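PDB 5X55: probable uracil-DNA glycosylase from Acanthamoeba polyphaga mimivirus, which belongs to the uracil-DNA glycosylase superfamily and is built around a four-stranded parallel beta-sheet with helices packed about it. Local coordinates for residues F135-F138 with K139-S143; S152-S155 with S156-E159; K219-A222 with N223-N227. All blocks are in the same frame, centred on the assembly; numbering follows the deposited sequence.

Interaction 1: residues F135-F138 with K139-S143; sequences FDFF and KYVES
The ring of Phe137 overlaps the CG2 methyl of Val141 one helical turn further on, with CZ and CE1 of the ring each 3.5 Å from Val141 CG2. Phe137 leaves the helix with CG anti to its backbone N (chi1 162°), beside its carbonyl carbon, a course that carries the far end of the ring along the helix to the valine. The methyl approaches obliquely. Both side chains are buried: Phe137 also meets Leu279 and the ring of Tyr282, and Val141 touches Phe275 and Asp278, all on helix 273-286.

On another side of the helix the ring of Phe138 meets the side chain of Glu142 at about a right angle. Here the carboxylate comes to the ring edge, with Glu142 OE2 lying near the ring plane 3.2 Å from Phe138 CD1, and the two planes are turned 73° apart. Such an edge-on approach sets the carboxylate oxygen against the slightly positive rim hydrogens, which would favour it electrostatically. Glu142 CG also comes against the ring, 3.6 Å from Phe138 CD1. Phe138 packs in addition on Leu125 and Leu129 of a loop.

The backbone repeats at the same spacing: Tyr140 N donates to Asp136 O at 3.0 Å, and Glu142 N to Phe138 O at 3.0 Å. At the far end Ser143 OG bonds back to Tyr140 O at 2.9 Å. These i to i+4 side-chain pairs on top of main-chain bonds mark a short amphipathic alpha-helix, its apolar side chains set partly against helices 273-286 and 146-159 and partly against the loop at Leu125 and Leu129.

Interaction 2: residues S152-S155 with S156-E159; sequences SKLS and SYLE
Lys153 O is gripped by two donors, the hydroxyl of Ser156 and the backbone N of Tyr157. Ser156 OG donates to it at 2.8 Å, a bond made possible by a chi1 of 85°, which holds the hydroxyl between the backbone N and carbonyl carbon of its own residue and turns it back toward the preceding turn. Tyr157 N reaches the same oxygen at 2.9 Å in the regular helical bond.

A third group comes close to Lys153 O without bonding to it: the Tyr157 ring presents one face to the carbonyl, the oxygen standing 3.3 Å above the ring plane and displaced toward the rim. Alongside, Leu154 CD2 meets Tyr157 CD2 at 4.0 Å, the two side chains running obliquely to each other. The tyrosine ring also stacks on His268, and its OH is hydrogen-bonded to Thr271 OG1.

Main-chain bonds continue on each flank, with Ser156 N on Ser152 O and Glu159 N on Ser155 O, both 2.9 Å long. Ser156 turns its hydroxyl back onto its own helix, while that of Ser155 lies between its own helix, at Glu151 O, and the loop at Cys121 O, two acceptors that share or compete for its single proton. With Leu154 and His268 against its ring and Thr271 at its hydroxyl, Tyr157 probably keeps little rotational freedom.

Interaction 3: residues K219-A222 with N223-N227; sequences KSLA and NIYTN
Residues 219-227 form the first turns of an alpha-helix, 219-230, within the uracil-DNA glycosylase superfamily region, and three kinds of contact run along it.

The apolar contacts centre on Leu221. Its CG lies over one face of the Tyr225 ring, offset toward the rim, at 4.0 Å from Tyr225 CZ. A trans first torsion (chi1 -177°) swings the isobutyl end of the leucine over that ring. Its CD1 methyl sits between both neighbours, 4.1 Å from Ile224 CD1 and as far from Tyr225 CE1, while Leu221 CD2 lies near Tyr225 OH. Ile224 continues the apolar surface to Phe351 of helix 350-360.

The main-chain hydrogen bonds are regular. Tyr225 N to Leu221 O is 2.9 Å long and nearly straight, with an angle of 172° at the hydrogen, while Ile224 N bonds Ser220 O and Asn223 N bonds Lys219 O.

Three polar side chains find partners beyond the helix. Asn223 ND2 is hydrogen-bonded to Pro319 O, Tyr225 OH to His240 O, and Asn227 ND2 to Val348 O, three backbone carbonyls that tie the helix to separate parts of the chain. The buried Tyr225 is thus held by Leu221 against its ring and by His240 O at its hydroxyl. On the exposed side, Ala222 O receives Thr226 N at 2.9 Å, and Thr226 OG1 lies 3.1 Å from the same Ala222 O.

In the fold
All three interactions lie within single helices and follow one another in series along the chain. Interactions 1 and 2 occupy consecutive helices, 135-142 and 146-159, with centres about 21 Å apart and nearest atoms about 9 Å apart. Val141 and Glu142 of the first helix touch Phe147 of the second, joining the pair directly. Interaction 3, on helix 219-230, sits on the opposite side of the chain's centre, its own centre about 35 Å from each of the others. Between helices 146-159 and 219-230 the chain runs through, among others, strand 185-189 of the parallel sheet. Interactions 1 and 2 thus belong to one pair of adjoining helices, interaction 3 to a distant part of the same chain.

Interaction 1: residues F135-F138 with K139-S143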
ATOM      1  N   PHE A 135     -10.927  11.357   9.228  1.00 30.47           N
ATOM      2  CA  PHE A 135     -11.321  12.712   8.845  1.00 30.03           C
ATOM      3  C   PHE A 135     -10.379  13.748   9.451  1.00 29.14           C
ATOM      4  O   PHE A 135     -10.015  14.728   8.788  1.00 31.17           O
ATOM      5  CB  PHE A 135     -12.780  12.981   9.244  1.00 32.40           C
ATOM      6  CG  PHE A 135     -13.808  12.209   8.412  1.00 36.75           C
ATOM      7  CD1 PHE A 135     -13.422  11.474   7.290  1.00 31.33           C
ATOM      8  CD2 PHE A 135     -15.165  12.229   8.754  1.00 35.90           C
ATOM      9  CE1 PHE A 135     -14.362  10.761   6.532  1.00 32.09           C
ATOM     10  CE2 PHE A 135     -16.117  11.521   8.003  1.00 29.15           C
ATOM     11  CZ  PHE A 135     -15.719  10.785   6.890  1.00 28.35           C
ATOM     12  N   ASP A 136      -9.923  13.519  10.685  1.00 31.51           N
ATOM     13  CA  ASP A 136      -8.974  14.439  11.300  1.00 28.47           C
ATOM     14  C   ASP A 136      -7.706  14.535  10.468  1.00 30.37           C
ATOM     15  O   ASP A 136      -7.271  15.640  10.107  1.00 30.04           O
ATOM     16  CB  ASP A 136      -8.665  14.012  12.739  1.00 32.80           C
ATOM     17  CG  ASP A 136      -9.782  14.412  13.714  1.00 51.26           C
ATOM     18  OD1 ASP A 136     -10.930  14.612  13.251  1.00 51.46           O
ATOM     19  OD2 ASP A 136      -9.524  14.531  14.934  1.00 59.28           O
ATOM     20  N   PHE A 137      -7.127  13.388  10.098  1.00 27.21           N
ATOM     21  CA  PHE A 137      -5.967  13.446   9.220  1.00 28.74           C
ATOM     22  C   PHE A 137      -6.318  14.187   7.943  1.00 26.64           C
ATOM     23  O   PHE A 137      -5.578  15.079   7.507  1.00 29.73           O
ATOM     24  CB  PHE A 137      -5.444  12.045   8.903  1.00 27.08           C
ATOM     25  CG  PHE A 137      -4.556  12.000   7.698  1.00 25.60           C
ATOM     26  CD1 PHE A 137      -3.254  12.486   7.757  1.00 25.77           C
ATOM     27  CD2 PHE A 137      -5.018  11.491   6.505  1.00 23.62           C
ATOM     28  CE1 PHE A 137      -2.431  12.453   6.658  1.00 19.93           C
ATOM     29  CE2 PHE A 137      -4.207  11.461   5.396  1.00 27.79           C
ATOM     30  CZ  PHE A 137      -2.899  11.948   5.472  1.00 24.39           C
ATOM     31  N   PHE A 138      -7.486  13.887   7.372  1.00 26.47           N
ATOM     32  CA  PHE A 138      -7.822  14.514   6.107  1.00 28.58           C
ATOM     33  C   PHE A 138      -8.027  16.013   6.287  1.00 31.38           C
ATOM     34  O   PHE A 138      -7.630  16.802   5.420  1.00 26.94           O
ATOM     35  CB  PHE A 138      -9.047  13.838   5.489  1.00 26.38           C
ATOM     36  CG  PHE A 138      -8.971  13.756   4.007  1.00 33.07           C
ATOM     37  CD1 PHE A 138      -9.343  14.833   3.220  1.00 34.55           C
ATOM     38  CD2 PHE A 138      -8.468  12.624   3.396  1.00 37.82           C
ATOM     39  CE1 PHE A 138      -9.244  14.765   1.845  1.00 33.66           C
ATOM     40  CE2 PHE A 138      -8.365  12.544   2.033  1.00 32.52           C
ATOM     41  CZ  PHE A 138      -8.749  13.615   1.252  1.00 37.12           C
ATOM     42  N   LYS A 139      -8.557  16.428   7.441  1.00 35.09           N
ATOM     43  CA  LYS A 139      -8.712  17.857   7.691  1.00 35.40           C
ATOM     44  C   LYS A 139      -7.351  18.543   7.748  1.00 29.35           C
ATOM     45  O   LYS A 139      -7.196  19.675   7.277  1.00 30.66           O
ATOM     46  CB  LYS A 139      -9.503  18.071   8.985  1.00 38.40           C
ATOM     47  CG  LYS A 139      -9.590  19.515   9.458  1.00 45.17           C
ATOM     48  CD  LYS A 139     -10.370  19.607  10.771  1.00 54.36           C
ATOM     49  CE  LYS A 139     -10.308  21.002  11.383  1.00 53.90           C
ATOM     50  NZ  LYS A 139     -10.825  21.006  12.785  1.00 59.57           N
ATOM     51  N   TYR A 140      -6.339  17.849   8.273  1.00 30.72           N
ATOM     52  CA  TYR A 140      -4.996  18.423   8.276  1.00 33.11           C
ATOM     53  C   TYR A 140      -4.437  18.523   6.862  1.00 36.47           C
ATOM     54  O   TYR A 140      -3.723  19.480   6.533  1.00 33.74           O
ATOM     55  CB  TYR A 140      -4.063  17.596   9.163  1.00 36.18           C
ATOM     56  CG  TYR A 140      -2.600  17.984   9.029  1.00 38.73           C
ATOM     57  CD1 TYR A 140      -2.094  19.116   9.673  1.00 36.99           C
ATOM     58  CD2 TYR A 140      -1.721  17.211   8.272  1.00 36.03           C
ATOM     59  CE1 TYR A 140      -0.749  19.475   9.557  1.00 31.81           C
ATOM     60  CE2 TYR A 140      -0.371  17.565   8.147  1.00 37.24           C
ATOM     61  CZ  TYR A 140       0.105  18.698   8.793  1.00 38.22           C
ATOM     62  OH  TYR A 140       1.438  19.051   8.664  1.00 42.61           O
ATOM     63  N   VAL A 141      -4.763  17.559   6.003  1.00 36.40           N
ATOM     64  CA  VAL A 141      -4.128  17.538   4.693  1.00 31.16           C
ATOM     65  C   VAL A 141      -4.736  18.591   3.772  1.00 31.03           C
ATOM     66  O   VAL A 141      -4.012  19.230   2.995  1.00 30.59           O
ATOM     67  CB  VAL A 141      -4.202  16.117   4.107  1.00 31.45           C
ATOM     68  CG1 VAL A 141      -4.124  16.148   2.619  1.00 34.88           C
ATOM     69  CG2 VAL A 141      -3.053  15.300   4.650  1.00 30.58           C
ATOM     70  N   GLU A 142      -6.059  18.811   3.855  1.00 32.51           N
ATOM     71  CA  GLU A 142      -6.686  19.803   2.981  1.00 33.28           C
ATOM     72  C   GLU A 142      -6.248  21.219   3.313  1.00 32.17           C
ATOM     73  O   GLU A 142      -6.378  22.100   2.462  1.00 39.76           O
ATOM     74  CB  GLU A 142      -8.214  19.758   3.063  1.00 34.80           C
ATOM     75  CG  GLU A 142      -8.885  18.424   3.092  1.00 41.38           C
ATOM     76  CD  GLU A 142     -10.300  18.527   3.675  1.00 53.44           C
ATOM     77  OE1 GLU A 142     -10.655  19.627   4.142  1.00 54.24           O
ATOM     78  OE2 GLU A 142     -11.031  17.520   3.693  1.00 51.58           O
ATOM     79  N   SER A 143      -5.747  21.464   4.524  1.00 30.85           N
ATOM     80  CA  SER A 143      -5.274  22.793   4.878  1.00 32.68           C
ATOM     81  C   SER A 143      -3.907  23.118   4.291  1.00 34.90           C
ATOM     82  O   SER A 143      -3.486  24.277   4.374  1.00 36.19           O
ATOM     83  CB  SER A 143      -5.209  22.938   6.396  1.00 32.18           C
ATOM     84  OG  SER A 143      -4.029  22.321   6.891  1.00 37.95           O
TER

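Interaction 2: residues S152-S155 with S156-E159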
ATOM      1  N   SER A 152      -6.215  19.415  -8.474  1.00 25.34           N
ATOM      2  CA  SER A 152      -6.118  20.028  -9.800  1.00 29.04           C
ATOM      3  C   SER A 152      -5.483  19.082 -10.800  1.00 24.95           C
ATOM      4  O   SER A 152      -5.970  18.946 -11.926  1.00 32.13           O
ATOM      5  CB  SER A 152      -5.310  21.332  -9.741  1.00 29.04           C
ATOM      6  OG  SER A 152      -6.120  22.410  -9.323  1.00 38.08           O
ATOM      7  N   LYS A 153      -4.373  18.441 -10.421  1.00 25.09           N
ATOM      8  CA  LYS A 153      -3.707  17.528 -11.346  1.00 26.59           C
ATOM      9  C   LYS A 153      -4.592  16.333 -11.670  1.00 27.45           C
ATOM     10  O   LYS A 153      -4.691  15.933 -12.840  1.00 29.61           O
ATOM     11  CB  LYS A 153      -2.373  17.068 -10.772  1.00 27.42           C
ATOM     12  CG  LYS A 153      -1.457  18.203 -10.406  1.00 32.14           C
ATOM     13  CD  LYS A 153      -0.055  17.712 -10.132  1.00 40.66           C
ATOM     14  CE  LYS A 153       0.630  18.596  -9.102  1.00 35.06           C
ATOM     15  NZ  LYS A 153       1.749  17.856  -8.446  1.00 41.18           N
ATOM     16  N   LEU A 154      -5.260  15.759 -10.655  1.00 24.73           N
ATOM     17  CA  LEU A 154      -6.163  14.642 -10.930  1.00 23.44           C
ATOM     18  C   LEU A 154      -7.298  15.084 -11.855  1.00 22.24           C
ATOM     19  O   LEU A 154      -7.666  14.360 -12.792  1.00 22.55           O
ATOM     20  CB  LEU A 154      -6.709  14.044  -9.610  1.00 19.04           C
ATOM     21  CG  LEU A 154      -5.644  13.498  -8.629  1.00 23.90           C
ATOM     22  CD1 LEU A 154      -6.198  12.998  -7.267  1.00 18.90           C
ATOM     23  CD2 LEU A 154      -4.799  12.401  -9.282  1.00 18.23           C
ATOM     24  N   SER A 155      -7.851  16.283 -11.626  1.00 22.53           N
ATOM     25  CA  SER A 155      -8.913  16.768 -12.507  1.00 27.66           C
ATOM     26  C   SER A 155      -8.404  16.947 -13.929  1.00 29.20           C
ATOM     27  O   SER A 155      -9.127  16.672 -14.894  1.00 31.17           O
ATOM     28  CB  SER A 155      -9.489  18.089 -11.990  1.00 28.15           C
ATOM     29  OG  SER A 155     -10.226  17.915 -10.792  1.00 32.45           O
ATOM     30  N   SER A 156      -7.157  17.402 -14.078  1.00 25.17           N
ATOM     31  CA  SER A 156      -6.591  17.562 -15.415  1.00 31.77           C
ATOM     32  C   SER A 156      -6.392  16.214 -16.096  1.00 34.78           C
ATOM     33  O   SER A 156      -6.608  16.099 -17.307  1.00 38.76           O
ATOM     34  CB  SER A 156      -5.280  18.359 -15.352  1.00 32.57           C
ATOM     35  OG  SER A 156      -4.156  17.544 -15.070  1.00 36.69           O
ATOM     36  N   TYR A 157      -6.013  15.168 -15.342  1.00 35.15           N
ATOM     37  CA  TYR A 157      -5.950  13.836 -15.951  1.00 33.23           C
ATOM     38  C   TYR A 157      -7.326  13.383 -16.427  1.00 27.93           C
ATOM     39  O   TYR A 157      -7.446  12.726 -17.466  1.00 31.40           O
ATOM     40  CB  TYR A 157      -5.390  12.791 -14.978  1.00 29.93           C
ATOM     41  CG  TYR A 157      -4.034  13.063 -14.367  1.00 27.39           C
ATOM     42  CD1 TYR A 157      -3.091  13.873 -14.996  1.00 33.74           C
ATOM     43  CD2 TYR A 157      -3.700  12.504 -13.146  1.00 25.96           C
ATOM     44  CE1 TYR A 157      -1.833  14.106 -14.394  1.00 31.38           C
ATOM     45  CE2 TYR A 157      -2.469  12.733 -12.543  1.00 24.43           C
ATOM     46  CZ  TYR A 157      -1.539  13.521 -13.161  1.00 30.17           C
ATOM     47  OH  TYR A 157      -0.320  13.714 -12.517  1.00 32.28           O
ATOM     48  N   LEU A 158      -8.377  13.696 -15.668  1.00 30.71           N
ATOM     49  CA  LEU A 158      -9.717  13.333 -16.134  1.00 33.84           C
ATOM     50  C   LEU A 158     -10.133  14.121 -17.367  1.00 37.44           C
ATOM     51  O   LEU A 158     -10.861  13.589 -18.221  1.00 33.63           O
ATOM     52  CB  LEU A 158     -10.753  13.546 -15.037  1.00 30.37           C
ATOM     53  CG  LEU A 158     -11.144  12.246 -14.357  1.00 34.65           C
ATOM     54  CD1 LEU A 158      -9.989  11.825 -13.468  1.00 31.48           C
ATOM     55  CD2 LEU A 158     -12.458  12.389 -13.575  1.00 32.98           C
ATOM     56  N   GLU A 159      -9.708  15.392 -17.467  1.00 39.24           N
ATOM     57  CA  GLU A 159     -10.026  16.195 -18.649  1.00 41.82           C
ATOM     58  C   GLU A 159      -9.386  15.629 -19.912  1.00 39.36           C
ATOM     59  O   GLU A 159      -9.980  15.714 -20.993  1.00 43.38           O
ATOM     60  CB  GLU A 159      -9.625  17.655 -18.435  1.00 42.54           C
ATOM     61  CG  GLU A 159     -10.761  18.532 -17.900  1.00 43.65           C
ATOM     62  CD  GLU A 159     -11.857  18.769 -18.936  1.00 58.00           C
ATOM     63  OE1 GLU A 159     -12.849  18.007 -18.955  1.00 54.87           O
ATOM     64  OE2 GLU A 159     -11.717  19.717 -19.744  1.00 65.86           O
TER

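Interaction 3: residues K219-A222 with N223-N227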
ATOM      1  N   LYS A 219       4.039 -11.604  -9.794  1.00 20.68           N
ATOM      2  CA  LYS A 219       5.241 -12.352  -9.430  1.00 27.59           C
ATOM      3  C   LYS A 219       5.799 -11.915  -8.077  1.00 23.32           C
ATOM      4  O   LYS A 219       6.267 -12.752  -7.287  1.00 21.52           O
ATOM      5  CB  LYS A 219       6.287 -12.215 -10.537  1.00 28.02           C
ATOM      6  CG  LYS A 219       5.975 -13.108 -11.738  1.00 27.55           C
ATOM      7  CD  LYS A 219       6.751 -12.686 -12.978  1.00 44.13           C
ATOM      8  CE  LYS A 219       6.458 -13.621 -14.146  1.00 49.88           C
ATOM      9  NZ  LYS A 219       6.671 -15.063 -13.792  1.00 42.81           N
ATOM     10  N   SER A 220       5.736 -10.613  -7.782  1.00 18.35           N
ATOM     11  CA  SER A 220       6.139 -10.129  -6.466  1.00 21.92           C
ATOM     12  C   SER A 220       5.361 -10.827  -5.358  1.00 20.57           C
ATOM     13  O   SER A 220       5.945 -11.320  -4.381  1.00 20.85           O
ATOM     14  CB  SER A 220       5.934  -8.627  -6.395  1.00 14.58           C
ATOM     15  OG  SER A 220       6.903  -8.004  -7.207  1.00 29.34           O
ATOM     16  N   LEU A 221       4.039 -10.897  -5.508  1.00 16.37           N
ATOM     17  CA  LEU A 221       3.217 -11.503  -4.475  1.00 18.17           C
ATOM     18  C   LEU A 221       3.500 -12.992  -4.363  1.00 18.92           C
ATOM     19  O   LEU A 221       3.535 -13.536  -3.250  1.00 20.84           O
ATOM     20  CB  LEU A 221       1.740 -11.240  -4.762  1.00 16.63           C
ATOM     21  CG  LEU A 221       0.711 -11.733  -3.739  1.00 20.18           C
ATOM     22  CD1 LEU A 221       1.087 -11.292  -2.329  1.00 16.08           C
ATOM     23  CD2 LEU A 221      -0.655 -11.194  -4.121  1.00 15.15           C
ATOM     24  N   ALA A 222       3.709 -13.671  -5.500  1.00 18.67           N
ATOM     25  CA  ALA A 222       4.084 -15.081  -5.450  1.00 15.54           C
ATOM     26  C   ALA A 222       5.356 -15.262  -4.644  1.00 18.23           C
ATOM     27  O   ALA A 222       5.493 -16.233  -3.884  1.00 18.92           O
ATOM     28  CB  ALA A 222       4.258 -15.648  -6.867  1.00 16.35           C
ATOM     29  N   ASN A 223       6.289 -14.316  -4.773  1.00 18.16           N
ATOM     30  CA  ASN A 223       7.531 -14.412  -4.016  1.00 18.47           C
ATOM     31  C   ASN A 223       7.294 -14.159  -2.536  1.00 17.43           C
ATOM     32  O   ASN A 223       7.919 -14.804  -1.680  1.00 19.46           O
ATOM     33  CB  ASN A 223       8.571 -13.448  -4.596  1.00 20.79           C
ATOM     34  CG  ASN A 223       9.136 -13.947  -5.923  1.00 21.19           C
ATOM     35  OD1 ASN A 223       8.910 -15.094  -6.288  1.00 23.67           O
ATOM     36  ND2 ASN A 223       9.875 -13.093  -6.641  1.00 19.72           N
ATOM     37  N   ILE A 224       6.365 -13.261  -2.207  1.00 17.77           N
ATOM     38  CA  ILE A 224       5.983 -13.088  -0.804  1.00 15.10           C
ATOM     39  C   ILE A 224       5.442 -14.399  -0.237  1.00 16.21           C
ATOM     40  O   ILE A 224       5.865 -14.850   0.835  1.00 16.81           O
ATOM     41  CB  ILE A 224       4.968 -11.938  -0.661  1.00 16.55           C
ATOM     42  CG1 ILE A 224       5.617 -10.602  -1.038  1.00 17.13           C
ATOM     43  CG2 ILE A 224       4.385 -11.899   0.755  1.00 17.50           C
ATOM     44  CD1 ILE A 224       4.624  -9.523  -1.427  1.00 15.24           C
ATOM     45  N   TYR A 225       4.492 -15.026  -0.947  1.00 18.94           N
ATOM     46  CA  TYR A 225       3.967 -16.329  -0.528  1.00 15.96           C
ATOM     47  C   TYR A 225       5.088 -17.350  -0.346  1.00 17.06           C
ATOM     48  O   TYR A 225       5.110 -18.099   0.636  1.00 18.54           O
ATOM     49  CB  TYR A 225       2.972 -16.860  -1.563  1.00 16.84           C
ATOM     50  CG  TYR A 225       1.636 -16.164  -1.649  1.00 20.84           C
ATOM     51  CD1 TYR A 225       1.103 -15.461  -0.573  1.00 16.76           C
ATOM     52  CD2 TYR A 225       0.888 -16.235  -2.820  1.00 21.06           C
ATOM     53  CE1 TYR A 225      -0.136 -14.846  -0.671  1.00 17.19           C
ATOM     54  CE2 TYR A 225      -0.349 -15.631  -2.923  1.00 17.38           C
ATOM     55  CZ  TYR A 225      -0.852 -14.932  -1.860  1.00 18.72           C
ATOM     56  OH  TYR A 225      -2.080 -14.339  -2.009  1.00 17.65           O
ATOM     57  N   THR A 226       6.014 -17.417  -1.309  1.00 19.53           N
ATOM     58  CA  THR A 226       7.150 -18.330  -1.195  1.00 20.00           C
ATOM     59  C   THR A 226       7.908 -18.095   0.108  1.00 18.59           C
ATOM     60  O   THR A 226       8.302 -19.047   0.784  1.00 17.49           O
ATOM     61  CB  THR A 226       8.083 -18.159  -2.411  1.00 22.88           C
ATOM     62  OG1 THR A 226       7.412 -18.595  -3.603  1.00 21.13           O
ATOM     63  CG2 THR A 226       9.397 -18.952  -2.258  1.00 17.08           C
ATOM     64  N   ASN A 227       8.120 -16.825   0.472  1.00 19.02           N
ATOM     65  CA  ASN A 227       8.779 -16.502   1.736  1.00 16.85           C
ATOM     66  C   ASN A 227       7.958 -16.976   2.934  1.00 18.40           C
ATOM     67  O   ASN A 227       8.510 -17.525   3.900  1.00 17.19           O
ATOM     68  CB  ASN A 227       9.036 -14.990   1.815  1.00 16.19           C
ATOM     69  CG  ASN A 227       9.821 -14.591   3.046  1.00 18.29           C
ATOM     70  OD1 ASN A 227       9.256 -14.357   4.118  1.00 17.94           O
ATOM     71  ND2 ASN A 227      11.139 -14.514   2.902  1.00 18.81           N
TER